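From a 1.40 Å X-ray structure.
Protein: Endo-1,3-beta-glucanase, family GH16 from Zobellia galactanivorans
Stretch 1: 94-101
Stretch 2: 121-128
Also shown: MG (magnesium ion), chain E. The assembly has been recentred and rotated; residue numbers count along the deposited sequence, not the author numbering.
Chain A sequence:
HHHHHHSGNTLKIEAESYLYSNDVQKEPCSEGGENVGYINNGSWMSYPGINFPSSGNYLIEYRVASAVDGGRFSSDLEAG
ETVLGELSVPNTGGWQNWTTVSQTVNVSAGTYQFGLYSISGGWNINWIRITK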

# COMPACT_ATOMS: atom_id res chain seq x y z
N GLY A 94 -7.58 14.11 8.39
CA GLY A 94 -7.52 13.49 9.71
C GLY A 94 -6.79 12.17 9.54
O GLY A 94 -6.77 11.57 8.42
N TRP A 95 -6.18 11.73 10.63
CA TRP A 95 -5.38 10.49 10.64
C TRP A 95 -6.21 9.22 10.48
O TRP A 95 -5.70 8.15 10.14
CB TRP A 95 -4.50 10.47 11.88
CG TRP A 95 -3.51 11.60 11.86
CD1 TRP A 95 -3.45 12.69 12.70
CD2 TRP A 95 -2.45 11.77 10.87
NE1 TRP A 95 -2.41 13.53 12.30
CE2 TRP A 95 -1.78 13.02 11.19
CE3 TRP A 95 -1.97 11.00 9.79
CZ2 TRP A 95 -0.66 13.45 10.47
CZ3 TRP A 95 -0.90 11.46 9.05
CH2 TRP A 95 -0.24 12.66 9.40
N GLN A 96 -7.51 9.34 10.75
CA GLN A 96 -8.47 8.25 10.57
C GLN A 96 -9.60 8.67 9.68
O GLN A 96 -10.68 8.21 9.81
CB GLN A 96 -8.96 7.63 11.92
CG GLN A 96 -7.87 7.12 12.85
CD GLN A 96 -7.27 5.80 12.41
OE1 GLN A 96 -6.06 5.57 12.66
NE2 GLN A 96 -8.04 4.93 11.88
N ASN A 97 -9.32 9.59 8.78
CA ASN A 97 -10.26 9.93 7.71
C ASN A 97 -9.81 9.16 6.47
O ASN A 97 -8.83 9.53 5.87
CB ASN A 97 -10.27 11.44 7.40
CG ASN A 97 -10.91 12.26 8.49
OD1 ASN A 97 -10.94 13.47 8.37
ND2 ASN A 97 -11.39 11.66 9.47
N TRP A 98 -10.49 8.07 6.15
CA TRP A 98 -9.94 7.15 5.12
C TRP A 98 -10.54 7.40 3.78
O TRP A 98 -11.70 7.83 3.65
CB TRP A 98 -10.28 5.70 5.57
CG TRP A 98 -9.59 5.40 6.84
CD1 TRP A 98 -10.11 5.48 8.15
CD2 TRP A 98 -8.20 5.01 6.95
NE1 TRP A 98 -9.10 5.20 9.06
CE2 TRP A 98 -7.92 4.91 8.39
CE3 TRP A 98 -7.18 4.71 6.04
CZ2 TRP A 98 -6.65 4.56 8.88
CZ3 TRP A 98 -5.89 4.44 6.56
CH2 TRP A 98 -5.64 4.31 7.95
N THR A 99 -9.73 7.11 2.73
CA THR A 99 -10.17 7.20 1.35
C THR A 99 -9.45 6.13 0.54
O THR A 99 -8.42 5.61 1.00
CB THR A 99 -9.91 8.66 0.80
OG1 THR A 99 -10.71 8.78 -0.39
CG2 THR A 99 -8.39 8.86 0.48
N THR A 100 -9.98 5.80 -0.62
CA THR A 100 -9.33 4.77 -1.44
C THR A 100 -8.77 5.33 -2.73
O THR A 100 -9.51 5.92 -3.55
CB THR A 100 -10.35 3.67 -1.78
OG1 THR A 100 -10.89 3.14 -0.55
CG2 THR A 100 -9.66 2.49 -2.49
N VAL A 101 -7.44 5.26 -2.86
CA VAL A 101 -6.81 5.65 -4.13
C VAL A 101 -6.42 4.37 -4.87
O VAL A 101 -6.41 3.27 -4.30
CB VAL A 101 -5.57 6.59 -3.90
CG1 VAL A 101 -6.05 7.93 -3.25
CG2 VAL A 101 -4.48 5.85 -3.05
MG MG E . -5.74 -2.92 8.27
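Stretch 2 121-128: GGWNINWI

Stretch 2 lies on stretch 1 as a packed, side-chain-mediated contact between two crossing strands and the turn and loop that precede them, built chiefly on the indole rings of Trp 95 and Trp 98, with no hydrogen bond between the two segments. Gly 121, Gly 122 and Trp 123 form an irregular lead-in, after which residues 124-128 form a strand, extended except at Asn 126, where phi/psi is -96/-48. Its N-to-C direction makes an angle of 57° with that of strand 97-101 (signed crossing angle -57°), and the two axes come no closer than 8.6 Å, too far for backbone pairing. The CA atoms of Trp 95 and Asn 124 are 7.0 Å apart, those of Trp 98 and Asn 126 8.4 Å, and those of Thr 100 and Ile 128 9.3 Å, so the chains diverge as they run on.

At the start, Gly 122 has a positive phi (89/28), a conformation that favours glycine, and its O meets the edge of the Trp 95 ring, 3.2 Å from CZ3. Asn 124 points toward stretch 1. Its OD1 lies 2.8 Å from Trp 95 O, but both atoms are acceptors, and OD1 is satisfied by a hydrogen bond elsewhere in the structure; its CB packs 3.6 Å from Trp 98 CH2.

From Asn 124 to Asn 126 the CA-to-CB bonds alternate toward, away, toward; that of Trp 127 points sideways, though the end of its ring comes nearer. Ile 125 leaves its CA 3.9 Å from Trp 98 CZ3 at the ring edge, whereas Asn 126 sets its CB over the indole face, 4.1 Å from the centroid of the Trp 98 six-membered ring in a CH-pi contact. The same asparagine binds magnesium through O and OD1, each 2.4 Å from MG. Farther along, the Trp 127 ring reaches Thr 100, with CH2 4.0 Å from OG1, while Ile 128 makes no contact with stretch 1.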

# COMPACT_ATOMS: atom_id res chain seq x y z
N GLY A 121 6.68 10.82 3.79
CA GLY A 121 5.88 10.32 4.87
C GLY A 121 4.63 11.17 5.19
O GLY A 121 4.22 12.06 4.42
N GLY A 122 4.05 10.79 6.35
CA GLY A 122 2.87 11.54 6.84
C GLY A 122 1.54 11.00 6.34
O GLY A 122 0.60 11.74 6.26
N TRP A 123 1.49 9.72 6.04
CA TRP A 123 0.28 9.04 5.56
C TRP A 123 0.14 7.73 6.29
O TRP A 123 1.12 7.19 6.87
CB TRP A 123 0.30 8.83 4.01
CG TRP A 123 1.55 8.07 3.54
CD1 TRP A 123 2.81 8.60 3.38
CD2 TRP A 123 1.66 6.64 3.24
NE1 TRP A 123 3.70 7.63 2.93
CE2 TRP A 123 3.03 6.40 2.87
CE3 TRP A 123 0.76 5.54 3.24
CZ2 TRP A 123 3.49 5.14 2.53
CZ3 TRP A 123 1.25 4.28 2.82
CH2 TRP A 123 2.59 4.11 2.49
N ASN A 124 -1.15 7.28 6.35
CA ASN A 124 -1.49 5.97 7.01
C ASN A 124 -2.05 5.03 5.97
O ASN A 124 -2.64 5.53 4.94
CB ASN A 124 -2.54 6.16 8.08
CG ASN A 124 -2.06 6.94 9.31
OD1 ASN A 124 -2.93 7.50 10.05
ND2 ASN A 124 -0.79 7.06 9.52
N ILE A 125 -1.98 3.71 6.18
CA ILE A 125 -2.65 2.79 5.27
C ILE A 125 -3.27 1.62 6.04
O ILE A 125 -2.64 1.05 6.94
CB ILE A 125 -1.66 2.32 4.17
CG1 ILE A 125 -2.38 1.32 3.27
CG2 ILE A 125 -0.35 1.69 4.82
CD1 ILE A 125 -1.64 1.09 1.94
N ASN A 126 -4.49 1.28 5.65
CA ASN A 126 -5.30 0.27 6.31
C ASN A 126 -5.16 -1.10 5.56
O ASN A 126 -4.87 -2.16 6.19
CB ASN A 126 -6.79 0.71 6.37
CG ASN A 126 -7.71 -0.28 7.04
OD1 ASN A 126 -7.28 -1.24 7.65
ND2 ASN A 126 -9.03 -0.03 6.94
N TRP A 127 -5.31 -1.07 4.23
CA TRP A 127 -5.24 -2.29 3.44
C TRP A 127 -4.97 -1.91 1.99
O TRP A 127 -5.02 -0.76 1.59
CB TRP A 127 -6.56 -3.16 3.55
CG TRP A 127 -7.86 -2.47 3.42
CD1 TRP A 127 -8.79 -2.22 4.44
CD2 TRP A 127 -8.44 -1.93 2.19
NE1 TRP A 127 -9.91 -1.55 3.90
CE2 TRP A 127 -9.76 -1.37 2.56
CE3 TRP A 127 -8.03 -1.87 0.81
CZ2 TRP A 127 -10.63 -0.83 1.63
CZ3 TRP A 127 -8.93 -1.25 -0.09
CH2 TRP A 127 -10.16 -0.73 0.31
N ILE A 128 -4.67 -2.98 1.24
CA ILE A 128 -4.45 -2.99 -0.18
C ILE A 128 -5.47 -3.99 -0.79
O ILE A 128 -5.70 -5.07 -0.20
CB ILE A 128 -3.00 -3.43 -0.57
CG1 ILE A 128 -1.94 -2.58 0.16
CG2 ILE A 128 -2.83 -3.39 -2.10
CD1 ILE A 128 -1.24 -3.33 1.27
O HOH W 1 -7.22 -4.26 9.48